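Local coordinates for N(G),N(G)-dimethylarginine dimethylaminohydrolase (Pseudomonas aeruginosa, PDB 1H70), which hydrolyses asymmetric dimethylarginine and monomethylarginine, both inhibitors of nitric oxide synthase, to citrulline with release of dimethylamine or methylamine, at residues Pro11-Val16 with Pro27-Ala32; Leu19-Leu24 with Lys243-Val248; Leu33-Ala38 with Asp237-Arg242. The protein carries 1 engineered substitution. All coordinates share one frame; numbering follows the deposited sequence.

After strand 5-9 the chain enters a long loop, and contact 1 closes it where Pro27-Ala32, at the start of helix 29-43, returns to Pro11-Val16. Within that same loop lies Leu19-Leu24, whose partner in contact 2 is Lys243-Val248, more than two hundred residues later; contacts 1 and 2 therefore cross. Contact 3 begins farther along helix 29-43 and reaches Asp237-Arg242, so it is nested inside the large loop closed by contact 2 and follows contact 1 in series. Helix 239-242 and the turn after it join all three: Tyr241 hydrogen-bonds to Ala32, Glu240 to Asp28, and Ile244 packs on Leu15, tying the N-terminal loop and first helix to the C-terminal side of the citrulline pocket.

Contact 1 (Pro11-Val16 with Pro27-Ala32); sequences PARSLV and PDYAKA
Tyr29, in the first turn of helix 29-43, lies against Pro11, Ala12 and the 3-10 segment that begins at Arg13, binding the loop after strand 5-9 to the helix N terminus in this pentein-fold enzyme. Its CG is anti to the backbone N (chi1 -179°), carried from the helix backbone toward the loop. At the root, Tyr29 CB meets Val16 CG1 at 4.2 Å. Farther out, one ring face is covered by Arg13: Arg13 CA makes a CH-pi contact 3.9 Å from the Tyr29 ring centroid, while Arg13 CG sits 3.7 Å from Tyr29 CE2. The arginine thus offers apolar carbon to the ring, and its guanidinium plane is turned 80° from it. On the CD1-CE1 side, Ala12 O approaches Tyr29 CE1 obliquely to 3.2 Å; the same oxygen accepts from Leu15 N, a bond that opens the 3-10 segment. At the tip, Tyr29 OH donates to Pro11 O over 3.1 Å. That oxygen is near the ring plane, although the hydroxyl stands 36° out of the carbonyl plane. Tyrosine suits the place because its flat body packs on the loop while its polar end satisfies a backbone carbonyl.

The helix start is capped by Asp28, whose OD1 accepts Lys31 N at 3.0 Å, from above the carboxylate plane. Beneath, Pro27 presents its ring carbons to Leu15 and to the backbone of Val16, an apolar surface that also meets Ile244 of the citrulline pocket. At small Ala32 two methyls press together more tightly than in normal packing, Leu15 CD2 lying 3.4 Å from Ala32 CB.

Contact 2 (Leu19-Leu24 with Lys243-Val248); sequences LTSSHL and KIDGGV. With CIR (citrulline), chain B.
The carboxylate of Asp245 is held by two successive serines. Ser21 N and Ser21 OG reach Asp245 OD2 from opposite faces of its plane, both on the syn side and each at 3.0 Å. The other oxygen, Asp245 OD1, receives Ser22 OG nearly along its C-O axis, at 2.5 Å, a length so short as to be doubtful. It is chiefly the two Ser21 donors that fix the rotation of the group, and serine suits both places because its short side chain keeps the hydroxyl close to the backbone.

Thr20 OG1, anti to its own backbone N (chi1 -171°), donates to Lys243 O over 2.9 Å and accepts Ser22 N, forming an ST turn. Lys243 O also takes a water proton, and that water accepts Leu24 N. The extended aliphatic part of Lys243 runs past Leu24, its CE 3.5 Å from Leu24 O.

With positive phi, Asp245 is the C-prime residue of a Schellman motif ending helix 239-242. Citrulline N donates to Ile244 O at 2.8 Å and more weakly to Leu19 O. Two main-chain carbonyls, one bonding weakly, thus receive the ligand's alpha-amino group at one end of the substrate pocket, completed by residues such as Asp61, Arg86 and Arg133.

Contact 3 (Leu33-Ala38 with Asp237-Arg242); sequences LEQHNA and DTSEYR
Gln35 reaches from the middle of helix 29-43 to the short helix 239-242 of the pentein fold, a side chain of one helix bonded to the first turn of another. Its CG lies anti to the carbonyl carbon (chi1 -61°), and the chain beyond is extended, which carries the amide across. There Gln35 OE1 accepts from Glu240 N at 2.9 Å, in the carbonyl plane and on a lone pair. Thr238, at the N-cap, makes no capping bond; a first-turn N-H, that of Glu240, is met by Gln35 instead. Gln35 NE2 in turn donates to Ser239 OG over 3.1 Å, nearly in the amide plane. Glutamine fits because one flat group supplies both acceptor and donor.

Ser239 OG donates to Glu240 OE2 at 2.8 Å, on the anti lone pair, while Ser239 N is taken by Asp237 OD1 in an Asx turn, at 3.2 Å. Glu240 OE1 is satisfied by Asp28 N and by a salt bridge to Lys243, linking this helix start to the neighbouring one. The buried phenol of Tyr241 hydrogen-bonds to Ala32 O, the ring passing beside Gln35 CB. His36 crosses that tyrosine at about a right angle, with His36 CB 3.4 Å from Tyr241 OH.

Contact 1 (Pro11-Val16 with Pro27-Ala32)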
ATOM      1  N   PRO A  11      -2.998  14.461  -5.062  1.00 10.65           N
ATOM      2  CA  PRO A  11      -1.684  14.521  -5.722  1.00  9.90           C
ATOM      3  C   PRO A  11      -1.249  15.973  -5.970  1.00 10.44           C
ATOM      4  O   PRO A  11      -2.108  16.849  -6.177  1.00 10.64           O
ATOM      5  CB  PRO A  11      -1.926  13.761  -7.034  1.00  9.76           C
ATOM      6  CG  PRO A  11      -3.373  13.944  -7.301  1.00 10.05           C
ATOM      7  CD  PRO A  11      -4.064  13.942  -5.944  1.00  9.54           C
ATOM      8  N   ALA A  12       0.051  16.231  -5.897  1.00  9.93           N
ATOM      9  CA  ALA A  12       0.598  17.569  -6.115  1.00 11.45           C
ATOM     10  C   ALA A  12       0.923  17.752  -7.585  1.00 12.40           C
ATOM     11  O   ALA A  12       1.021  16.773  -8.337  1.00 12.03           O
ATOM     12  CB  ALA A  12       1.860  17.748  -5.307  1.00 11.65           C
ATOM     13  N   ARG A  13       1.138  18.998  -8.018  1.00 13.30           N
ATOM     14  CA  ARG A  13       1.529  19.199  -9.402  1.00 13.92           C
ATOM     15  C   ARG A  13       2.886  18.553  -9.623  1.00 13.50           C
ATOM     16  O   ARG A  13       3.180  18.080 -10.737  1.00 14.65           O
ATOM     17  CB  ARG A  13       1.619  20.679  -9.763  1.00 15.71           C
ATOM     18  CG  ARG A  13       0.270  21.395  -9.893  1.00 17.55           C
ATOM     19  CD  ARG A  13       0.435  22.897 -10.140  1.00 22.54           C
ATOM     20  NE  ARG A  13       1.053  23.583  -9.007  1.00 27.35           N
ATOM     21  CZ  ARG A  13       0.377  23.999  -7.937  1.00 29.13           C
ATOM     22  NH1 ARG A  13      -0.922  23.776  -7.869  1.00 30.60           N
ATOM     23  NH2 ARG A  13       0.985  24.622  -6.936  1.00 29.25           N
ATOM     24  N   SER A  14       3.730  18.539  -8.589  1.00 12.88           N
ATOM     25  CA  SER A  14       5.066  17.930  -8.686  1.00 12.97           C
ATOM     26  C   SER A  14       5.059  16.402  -8.859  1.00 11.37           C
ATOM     27  O   SER A  14       6.120  15.802  -9.023  1.00 11.91           O
ATOM     28  CB  SER A  14       5.985  18.331  -7.519  1.00 12.93           C
ATOM     29  OG  SER A  14       5.412  17.944  -6.288  1.00 13.03           O
ATOM     30  N   LEU A  15       3.878  15.799  -8.845  1.00 11.67           N
ATOM     31  CA  LEU A  15       3.693  14.358  -9.092  1.00 11.85           C
ATOM     32  C   LEU A  15       4.383  13.961 -10.400  1.00 11.65           C
ATOM     33  O   LEU A  15       4.904  12.857 -10.518  1.00 11.08           O
ATOM     34  CB  LEU A  15       2.210  14.025  -9.265  1.00 11.13           C
ATOM     35  CG  LEU A  15       1.856  12.550  -9.511  1.00 12.72           C
ATOM     36  CD1 LEU A  15       1.757  11.831  -8.180  1.00 12.16           C
ATOM     37  CD2 LEU A  15       0.550  12.370 -10.288  1.00 11.84           C
ATOM     38  N   VAL A  16       4.369  14.855 -11.393  1.00 12.08           N
ATOM     39  CA  VAL A  16       5.001  14.555 -12.674  1.00 12.44           C
ATOM     40  C   VAL A  16       6.464  14.186 -12.518  1.00 12.72           C
ATOM     41  O   VAL A  16       7.012  13.481 -13.373  1.00 12.27           O
ATOM     42  CB  VAL A  16       4.873  15.698 -13.693  1.00 13.27           C
ATOM     43  CG1 VAL A  16       3.399  16.030 -13.934  1.00 14.03           C
ATOM     44  CG2 VAL A  16       5.654  16.917 -13.253  1.00 12.80           C
ATOM     45  N   PRO A  27       3.813  11.150 -15.686  1.00 13.33           N
ATOM     46  CA  PRO A  27       2.414  11.384 -15.331  1.00 13.32           C
ATOM     47  C   PRO A  27       1.915  12.719 -15.883  1.00 13.86           C
ATOM     48  O   PRO A  27       2.655  13.701 -15.920  1.00 13.85           O
ATOM     49  CB  PRO A  27       2.426  11.451 -13.805  1.00 12.59           C
ATOM     50  CG  PRO A  27       3.678  10.750 -13.392  1.00 12.59           C
ATOM     51  CD  PRO A  27       4.673  10.947 -14.503  1.00 12.22           C
ATOM     52  N   ASP A  28       0.660  12.717 -16.310  1.00 14.08           N
ATOM     53  CA  ASP A  28      -0.053  13.899 -16.789  1.00 14.95           C
ATOM     54  C   ASP A  28      -0.830  14.334 -15.544  1.00 14.52           C
ATOM     55  O   ASP A  28      -1.704  13.597 -15.059  1.00 14.60           O
ATOM     56  CB  ASP A  28      -0.919  13.433 -17.956  1.00 15.67           C
ATOM     57  CG  ASP A  28      -2.203  14.203 -18.253  1.00 19.50           C
ATOM     58  OD1 ASP A  28      -2.606  15.230 -17.671  1.00 17.00           O
ATOM     59  OD2 ASP A  28      -2.930  13.717 -19.171  1.00 25.54           O
ATOM     60  N   TYR A  29      -0.459  15.475 -14.979  1.00 14.19           N
ATOM     61  CA  TYR A  29      -1.113  15.939 -13.757  1.00 14.91           C
ATOM     62  C   TYR A  29      -2.642  16.006 -13.829  1.00 14.24           C
ATOM     63  O   TYR A  29      -3.332  15.471 -12.948  1.00 12.88           O
ATOM     64  CB  TYR A  29      -0.533  17.280 -13.262  1.00 16.67           C
ATOM     65  CG  TYR A  29      -1.231  17.712 -11.983  1.00 19.94           C
ATOM     66  CD1 TYR A  29      -1.154  16.924 -10.849  1.00 24.70           C
ATOM     67  CD2 TYR A  29      -1.983  18.873 -11.922  1.00 24.64           C
ATOM     68  CE1 TYR A  29      -1.784  17.285  -9.678  1.00 26.37           C
ATOM     69  CE2 TYR A  29      -2.619  19.245 -10.735  1.00 25.91           C
ATOM     70  CZ  TYR A  29      -2.515  18.437  -9.630  1.00 27.45           C
ATOM     71  OH  TYR A  29      -3.136  18.744  -8.428  1.00 33.86           O
ATOM     72  N   ALA A  30      -3.212  16.617 -14.874  1.00 13.25           N
ATOM     73  CA  ALA A  30      -4.671  16.730 -14.974  1.00 13.15           C
ATOM     74  C   ALA A  30      -5.346  15.353 -14.974  1.00 13.43           C
ATOM     75  O   ALA A  30      -6.340  15.127 -14.288  1.00 11.97           O
ATOM     76  CB  ALA A  30      -5.080  17.525 -16.216  1.00 14.36           C
ATOM     77  N   LYS A  31      -4.789  14.427 -15.747  1.00 12.44           N
ATOM     78  CA  LYS A  31      -5.332  13.082 -15.804  1.00 12.20           C
ATOM     79  C   LYS A  31      -5.175  12.355 -14.457  1.00 11.70           C
ATOM     80  O   LYS A  31      -6.077  11.627 -14.019  1.00 11.28           O
ATOM     81  CB  LYS A  31      -4.652  12.320 -16.943  1.00 13.54           C
ATOM     82  CG  LYS A  31      -5.201  10.925 -17.155  1.00 16.15           C
ATOM     83  CD  LYS A  31      -4.623  10.354 -18.455  1.00 19.22           C
ATOM     84  CE  LYS A  31      -5.062   8.906 -18.624  1.00 22.47           C
ATOM     85  NZ  LYS A  31      -4.177   8.196 -19.619  1.00 26.92           N
ATOM     86  N   ALA A  32      -4.065  12.586 -13.763  1.00 11.38           N
ATOM     87  CA  ALA A  32      -3.827  11.944 -12.458  1.00 11.41           C
ATOM     88  C   ALA A  32      -4.852  12.431 -11.450  1.00 11.52           C
ATOM     89  O   ALA A  32      -5.303  11.673 -10.602  1.00 11.68           O
ATOM     90  CB  ALA A  32      -2.448  12.243 -11.952  1.00 11.14           C
TER

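Contact 2 (Leu19-Leu24 with Lys243-Val248)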
ATOM      1  N   LEU A  19       9.380   9.816  -8.144  1.00 12.05           N
ATOM      2  CA  LEU A  19      10.429   8.825  -8.357  1.00 12.41           C
ATOM      3  C   LEU A  19       9.928   7.670  -9.217  1.00 12.40           C
ATOM      4  O   LEU A  19       8.767   7.285  -9.112  1.00 11.81           O
ATOM      5  CB  LEU A  19      10.847   8.248  -7.010  1.00 11.80           C
ATOM      6  CG  LEU A  19      11.500   9.185  -5.994  1.00 11.40           C
ATOM      7  CD1 LEU A  19      11.609   8.445  -4.656  1.00 10.58           C
ATOM      8  CD2 LEU A  19      12.866   9.660  -6.498  1.00 13.12           C
ATOM      9  N   THR A  20      10.783   7.123 -10.087  1.00 12.44           N
ATOM     10  CA  THR A  20      10.387   5.969 -10.851  1.00 11.68           C
ATOM     11  C   THR A  20      11.554   5.202 -11.431  1.00 13.62           C
ATOM     12  O   THR A  20      12.605   5.746 -11.726  1.00 12.65           O
ATOM     13  CB  THR A  20       9.425   6.318 -11.995  1.00 11.82           C
ATOM     14  OG1 THR A  20       8.923   5.088 -12.568  1.00  9.92           O
ATOM     15  CG2 THR A  20      10.137   7.063 -13.115  1.00 11.19           C
ATOM     16  N   SER A  21      11.330   3.908 -11.542  1.00 13.79           N
ATOM     17  CA  SER A  21      12.284   3.015 -12.172  1.00 15.28           C
ATOM     18  C   SER A  21      11.673   2.468 -13.470  1.00 15.31           C
ATOM     19  O   SER A  21      12.250   1.588 -14.099  1.00 15.66           O
ATOM     20  CB  SER A  21      12.599   1.845 -11.244  1.00 15.81           C
ATOM     21  OG  SER A  21      11.430   1.071 -11.018  1.00 19.39           O
ATOM     22  N   SER A  22      10.510   2.987 -13.853  1.00 14.28           N
ATOM     23  CA  SER A  22       9.826   2.536 -15.074  1.00 14.18           C
ATOM     24  C   SER A  22      10.095   3.455 -16.249  1.00 13.71           C
ATOM     25  O   SER A  22      10.740   4.491 -16.087  1.00 12.24           O
ATOM     26  CB  SER A  22       8.326   2.370 -14.800  1.00 14.71           C
ATOM     27  OG  SER A  22       8.195   1.382 -13.781  1.00 16.14           O
ATOM     28  N   HIS A  23       9.649   3.039 -17.438  1.00 13.98           N
ATOM     29  CA  HIS A  23       9.829   3.812 -18.659  1.00 15.08           C
ATOM     30  C   HIS A  23       8.477   3.835 -19.399  1.00 15.81           C
ATOM     31  O   HIS A  23       8.348   3.509 -20.602  1.00 14.65           O
ATOM     32  CB  HIS A  23      10.977   3.246 -19.525  1.00 16.21           C
ATOM     33  CG  HIS A  23      12.310   3.189 -18.824  1.00 16.38           C
ATOM     34  ND1 HIS A  23      13.239   4.203 -18.879  1.00 18.53           N
ATOM     35  CD2 HIS A  23      12.862   2.220 -18.050  1.00 19.19           C
ATOM     36  CE1 HIS A  23      14.303   3.868 -18.162  1.00 19.03           C
ATOM     37  NE2 HIS A  23      14.099   2.667 -17.653  1.00 17.54           N
ATOM     38  N   LEU A  24       7.449   4.249 -18.656  1.00 15.76           N
ATOM     39  CA  LEU A  24       6.091   4.296 -19.178  1.00 15.82           C
ATOM     40  C   LEU A  24       5.604   5.704 -19.467  1.00 16.36           C
ATOM     41  O   LEU A  24       4.405   5.907 -19.680  1.00 17.15           O
ATOM     42  CB  LEU A  24       5.133   3.626 -18.184  1.00 15.87           C
ATOM     43  CG  LEU A  24       5.312   2.118 -18.035  1.00 16.13           C
ATOM     44  CD1 LEU A  24       4.711   1.601 -16.717  1.00 15.07           C
ATOM     45  CD2 LEU A  24       4.718   1.388 -19.225  1.00 16.44           C
ATOM     46  N   LYS A 243       2.901   4.799 -13.908  1.00 11.45           N
ATOM     47  CA  LYS A 243       4.098   5.423 -14.454  1.00 11.53           C
ATOM     48  C   LYS A 243       5.163   5.702 -13.401  1.00 11.18           C
ATOM     49  O   LYS A 243       6.343   5.757 -13.728  1.00 11.26           O
ATOM     50  CB  LYS A 243       3.772   6.746 -15.146  1.00 10.77           C
ATOM     51  CG  LYS A 243       3.030   6.567 -16.457  1.00 11.41           C
ATOM     52  CD  LYS A 243       2.507   7.923 -16.977  1.00 11.90           C
ATOM     53  CE  LYS A 243       1.751   7.730 -18.281  1.00 13.54           C
ATOM     54  NZ  LYS A 243       1.283   9.066 -18.779  1.00 15.26           N
ATOM     55  N   ILE A 244       4.729   5.932 -12.160  1.00 10.76           N
ATOM     56  CA  ILE A 244       5.662   6.178 -11.068  1.00 10.76           C
ATOM     57  C   ILE A 244       5.558   5.067 -10.018  1.00 10.75           C
ATOM     58  O   ILE A 244       5.615   5.314  -8.811  1.00  9.96           O
ATOM     59  CB  ILE A 244       5.570   7.622 -10.473  1.00 11.38           C
ATOM     60  CG1 ILE A 244       4.134   7.958 -10.048  1.00 10.19           C
ATOM     61  CG2 ILE A 244       6.121   8.638 -11.499  1.00 10.53           C
ATOM     62  CD1 ILE A 244       3.975   9.383  -9.458  1.00 14.58           C
ATOM     63  N   ASP A 245       5.402   3.838 -10.507  1.00  9.94           N
ATOM     64  CA  ASP A 245       5.434   2.621  -9.694  1.00 10.72           C
ATOM     65  C   ASP A 245       4.487   2.552  -8.504  1.00 10.28           C
ATOM     66  O   ASP A 245       4.853   1.986  -7.470  1.00 10.33           O
ATOM     67  CB  ASP A 245       6.868   2.409  -9.147  1.00 12.65           C
ATOM     68  CG  ASP A 245       7.932   2.285 -10.224  1.00 15.48           C
ATOM     69  OD1 ASP A 245       7.622   1.860 -11.359  1.00 15.90           O
ATOM     70  OD2 ASP A 245       9.126   2.626  -9.973  1.00 13.95           O
ATOM     71  N   GLY A 246       3.274   3.087  -8.636  1.00  9.87           N
ATOM     72  CA  GLY A 246       2.302   3.045  -7.552  1.00 10.79           C
ATOM     73  C   GLY A 246       0.946   2.553  -8.059  1.00 11.59           C
ATOM     74  O   GLY A 246       0.661   2.640  -9.259  1.00 12.88           O
ATOM     75  N   GLY A 247       0.108   2.099  -7.137  1.00 11.69           N
ATOM     76  CA  GLY A 247      -1.223   1.610  -7.454  1.00 12.58           C
ATOM     77  C   GLY A 247      -2.234   1.930  -6.359  1.00 12.18           C
ATOM     78  O   GLY A 247      -2.051   2.844  -5.553  1.00 11.07           O
ATOM     79  N   VAL A 248      -3.304   1.132  -6.324  1.00 11.90           N
ATOM     80  CA  VAL A 248      -4.355   1.320  -5.361  1.00 10.52           C
ATOM     81  C   VAL A 248      -3.942   1.076  -3.909  1.00 10.02           C
ATOM     82  O   VAL A 248      -4.484   1.742  -3.060  1.00  8.44           O
ATOM     83  CB  VAL A 248      -5.649   0.534  -5.722  1.00 11.44           C
ATOM     84  CG1 VAL A 248      -6.214   1.013  -7.058  1.00 11.11           C
ATOM     85  CG2 VAL A 248      -5.422  -0.962  -5.784  1.00 10.36           C
TER
HETATM   86  C   CIR B 500       8.293   5.886  -5.063  1.00 10.28           C
HETATM   87  O   CIR B 500       8.504   5.885  -3.812  1.00 11.16           O
HETATM   88  OXT CIR B 500       9.241   5.529  -5.877  1.00 11.56           O
HETATM   89  CA  CIR B 500       6.929   6.231  -5.597  1.00 10.18           C
HETATM   90  N   CIR B 500       7.054   6.828  -6.940  1.00  9.74           N
HETATM   91  C3  CIR B 500       6.047   4.958  -5.642  1.00  9.08           C
HETATM   92  C4  CIR B 500       5.738   4.494  -4.207  1.00 10.61           C
HETATM   93  C5  CIR B 500       4.905   3.225  -4.259  1.00 12.76           C
HETATM   94  N6  CIR B 500       4.530   2.787  -2.908  1.00 11.81           N
HETATM   95  C7  CIR B 500       3.676   1.813  -2.636  1.00 13.29           C
HETATM   96  O7  CIR B 500       3.088   1.166  -3.517  1.00 12.13           O
HETATM   97  N8  CIR B 500       3.426   1.529  -1.343  1.00 12.44           N
HETATM   98  O   HOH W   1       7.013   5.817 -16.567  1.00 18.53           O

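Contact 3 (Leu33-Ala38 with Asp237-Arg242)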
ATOM      1  N   LEU A  33      -5.194  13.712 -11.541  1.00 11.81           N
ATOM      2  CA  LEU A  33      -6.193  14.285 -10.635  1.00 13.05           C
ATOM      3  C   LEU A  33      -7.528  13.576 -10.845  1.00 12.81           C
ATOM      4  O   LEU A  33      -8.211  13.199  -9.881  1.00 11.20           O
ATOM      5  CB  LEU A  33      -6.290  15.778 -10.909  1.00 14.67           C
ATOM      6  CG  LEU A  33      -6.998  16.653  -9.903  1.00 16.83           C
ATOM      7  CD1 LEU A  33      -6.220  16.645  -8.583  1.00 15.90           C
ATOM      8  CD2 LEU A  33      -7.117  18.083 -10.484  1.00 20.63           C
ATOM      9  N   GLU A  34      -7.905  13.371 -12.101  1.00 12.33           N
ATOM     10  CA  GLU A  34      -9.171  12.693 -12.374  1.00 13.47           C
ATOM     11  C   GLU A  34      -9.125  11.254 -11.868  1.00 12.44           C
ATOM     12  O   GLU A  34     -10.121  10.733 -11.377  1.00 11.76           O
ATOM     13  CB  GLU A  34      -9.521  12.706 -13.865  1.00 15.08           C
ATOM     14  CG  GLU A  34      -9.707  14.095 -14.465  1.00 18.99           C
ATOM     15  CD  GLU A  34     -10.997  14.789 -14.025  1.00 23.09           C
ATOM     16  OE1 GLU A  34     -12.037  14.121 -13.888  1.00 25.85           O
ATOM     17  OE2 GLU A  34     -10.967  16.018 -13.829  1.00 28.55           O
ATOM     18  N   GLN A  35      -7.979  10.579 -12.004  1.00 11.47           N
ATOM     19  CA  GLN A  35      -7.929   9.200 -11.528  1.00  9.82           C
ATOM     20  C   GLN A  35      -8.018   9.112 -10.002  1.00  9.22           C
ATOM     21  O   GLN A  35      -8.614   8.183  -9.470  1.00  8.66           O
ATOM     22  CB  GLN A  35      -6.656   8.503 -12.038  1.00 10.39           C
ATOM     23  CG  GLN A  35      -6.632   8.447 -13.581  1.00 10.23           C
ATOM     24  CD  GLN A  35      -5.473   7.643 -14.158  1.00 11.70           C
ATOM     25  OE1 GLN A  35      -4.424   7.496 -13.535  1.00 10.70           O
ATOM     26  NE2 GLN A  35      -5.665   7.139 -15.394  1.00 12.27           N
ATOM     27  N   HIS A  36      -7.385  10.068  -9.311  1.00  8.91           N
ATOM     28  CA  HIS A  36      -7.401  10.049  -7.853  1.00  9.46           C
ATOM     29  C   HIS A  36      -8.841  10.332  -7.379  1.00  9.58           C
ATOM     30  O   HIS A  36      -9.303   9.766  -6.405  1.00 10.02           O
ATOM     31  CB  HIS A  36      -6.407  11.072  -7.265  1.00  8.70           C
ATOM     32  CG  HIS A  36      -6.234  10.976  -5.774  1.00  8.66           C
ATOM     33  ND1 HIS A  36      -5.260  10.214  -5.171  1.00 10.08           N
ATOM     34  CD2 HIS A  36      -6.936  11.544  -4.762  1.00  6.96           C
ATOM     35  CE1 HIS A  36      -5.350  10.331  -3.851  1.00  5.73           C
ATOM     36  NE2 HIS A  36      -6.363  11.134  -3.585  1.00 11.62           N
ATOM     37  N   ASN A  37      -9.538  11.204  -8.099  1.00  9.44           N
ATOM     38  CA  ASN A  37     -10.918  11.514  -7.774  1.00  9.88           C
ATOM     39  C   ASN A  37     -11.727  10.236  -7.969  1.00  9.75           C
ATOM     40  O   ASN A  37     -12.521   9.868  -7.110  1.00  9.77           O
ATOM     41  CB  ASN A  37     -11.439  12.653  -8.644  1.00  9.92           C
ATOM     42  CG  ASN A  37     -12.867  13.038  -8.312  1.00 12.76           C
ATOM     43  OD1 ASN A  37     -13.193  13.389  -7.156  1.00 15.29           O
ATOM     44  ND2 ASN A  37     -13.735  12.970  -9.323  1.00 12.02           N
ATOM     45  N   ALA A  38     -11.504   9.531  -9.068  1.00  9.91           N
ATOM     46  CA  ALA A  38     -12.247   8.289  -9.332  1.00  9.86           C
ATOM     47  C   ALA A  38     -12.007   7.268  -8.218  1.00 11.26           C
ATOM     48  O   ALA A  38     -12.905   6.485  -7.842  1.00 10.80           O
ATOM     49  CB  ALA A  38     -11.864   7.720 -10.711  1.00 11.42           C
ATOM     50  N   ASP A 237      -9.154   3.356 -13.131  1.00 13.26           N
ATOM     51  CA  ASP A 237      -7.939   3.487 -13.958  1.00 13.29           C
ATOM     52  C   ASP A 237      -6.872   4.231 -13.166  1.00 13.13           C
ATOM     53  O   ASP A 237      -7.136   5.331 -12.682  1.00 11.55           O
ATOM     54  CB  ASP A 237      -8.290   4.231 -15.258  1.00 14.19           C
ATOM     55  CG  ASP A 237      -7.151   4.299 -16.268  1.00 15.79           C
ATOM     56  OD1 ASP A 237      -6.077   3.672 -16.097  1.00 12.63           O
ATOM     57  OD2 ASP A 237      -7.323   4.981 -17.314  1.00 17.08           O
ATOM     58  N   THR A 238      -5.695   3.626 -12.975  1.00 11.92           N
ATOM     59  CA  THR A 238      -4.608   4.282 -12.242  1.00 11.81           C
ATOM     60  C   THR A 238      -3.349   4.388 -13.111  1.00 11.90           C
ATOM     61  O   THR A 238      -2.227   4.415 -12.613  1.00 13.41           O
ATOM     62  CB  THR A 238      -4.231   3.550 -10.927  1.00 12.13           C
ATOM     63  OG1 THR A 238      -3.815   2.187 -11.198  1.00 12.67           O
ATOM     64  CG2 THR A 238      -5.416   3.452  -9.955  1.00 12.62           C
ATOM     65  N   SER A 239      -3.531   4.472 -14.417  1.00 12.17           N
ATOM     66  CA  SER A 239      -2.413   4.508 -15.350  1.00 12.22           C
ATOM     67  C   SER A 239      -1.368   5.581 -15.045  1.00 11.71           C
ATOM     68  O   SER A 239      -0.180   5.359 -15.271  1.00 10.95           O
ATOM     69  CB  SER A 239      -2.936   4.688 -16.779  1.00 12.80           C
ATOM     70  OG  SER A 239      -3.286   6.040 -17.024  1.00 14.60           O
ATOM     71  N   GLU A 240      -1.779   6.729 -14.538  1.00 11.21           N
ATOM     72  CA  GLU A 240      -0.808   7.798 -14.259  1.00 11.17           C
ATOM     73  C   GLU A 240       0.048   7.463 -13.040  1.00 11.78           C
ATOM     74  O   GLU A 240       1.191   7.912 -12.949  1.00 11.49           O
ATOM     75  CB  GLU A 240      -1.519   9.139 -14.115  1.00 12.24           C
ATOM     76  CG  GLU A 240      -2.243   9.563 -15.392  1.00 12.86           C
ATOM     77  CD  GLU A 240      -1.422   9.337 -16.666  1.00 16.28           C
ATOM     78  OE1 GLU A 240      -0.477  10.105 -16.978  1.00 16.96           O
ATOM     79  OE2 GLU A 240      -1.751   8.362 -17.367  1.00 17.84           O
ATOM     80  N   TYR A 241      -0.489   6.653 -12.131  1.00 11.16           N
ATOM     81  CA  TYR A 241       0.308   6.248 -10.959  1.00 11.71           C
ATOM     82  C   TYR A 241       1.219   5.076 -11.310  1.00 11.08           C
ATOM     83  O   TYR A 241       2.324   4.959 -10.766  1.00 10.01           O
ATOM     84  CB  TYR A 241      -0.595   6.019  -9.745  1.00 12.07           C
ATOM     85  CG  TYR A 241      -1.361   7.292  -9.465  1.00 11.23           C
ATOM     86  CD1 TYR A 241      -2.665   7.455  -9.906  1.00 11.95           C
ATOM     87  CD2 TYR A 241      -0.746   8.348  -8.810  1.00 12.19           C
ATOM     88  CE1 TYR A 241      -3.350   8.643  -9.668  1.00 11.80           C
ATOM     89  CE2 TYR A 241      -1.412   9.526  -8.554  1.00 10.61           C
ATOM     90  CZ  TYR A 241      -2.704   9.676  -8.993  1.00 12.57           C
ATOM     91  OH  TYR A 241      -3.373  10.861  -8.762  1.00  9.42           O
ATOM     92  N   ARG A 242       0.784   4.222 -12.234  1.00 11.80           N
ATOM     93  CA  ARG A 242       1.600   3.117 -12.723  1.00 12.28           C
ATOM     94  C   ARG A 242       2.933   3.621 -13.273  1.00 11.99           C
ATOM     95  O   ARG A 242       4.004   2.985 -13.105  1.00 12.31           O
ATOM     96  CB  ARG A 242       0.828   2.292 -13.778  1.00 12.06           C
ATOM     97  CG  ARG A 242       1.664   1.162 -14.382  1.00 15.33           C
ATOM     98  CD  ARG A 242       0.826   0.217 -15.240  1.00 19.23           C
ATOM     99  NE  ARG A 242       1.655  -0.719 -16.009  1.00 21.55           N
ATOM    100  CZ  ARG A 242       1.958  -0.615 -17.306  1.00 25.37           C
ATOM    101  NH1 ARG A 242       1.518   0.407 -18.050  1.00 25.29           N
ATOM    102  NH2 ARG A 242       2.719  -1.554 -17.870  1.00 22.61           N
TER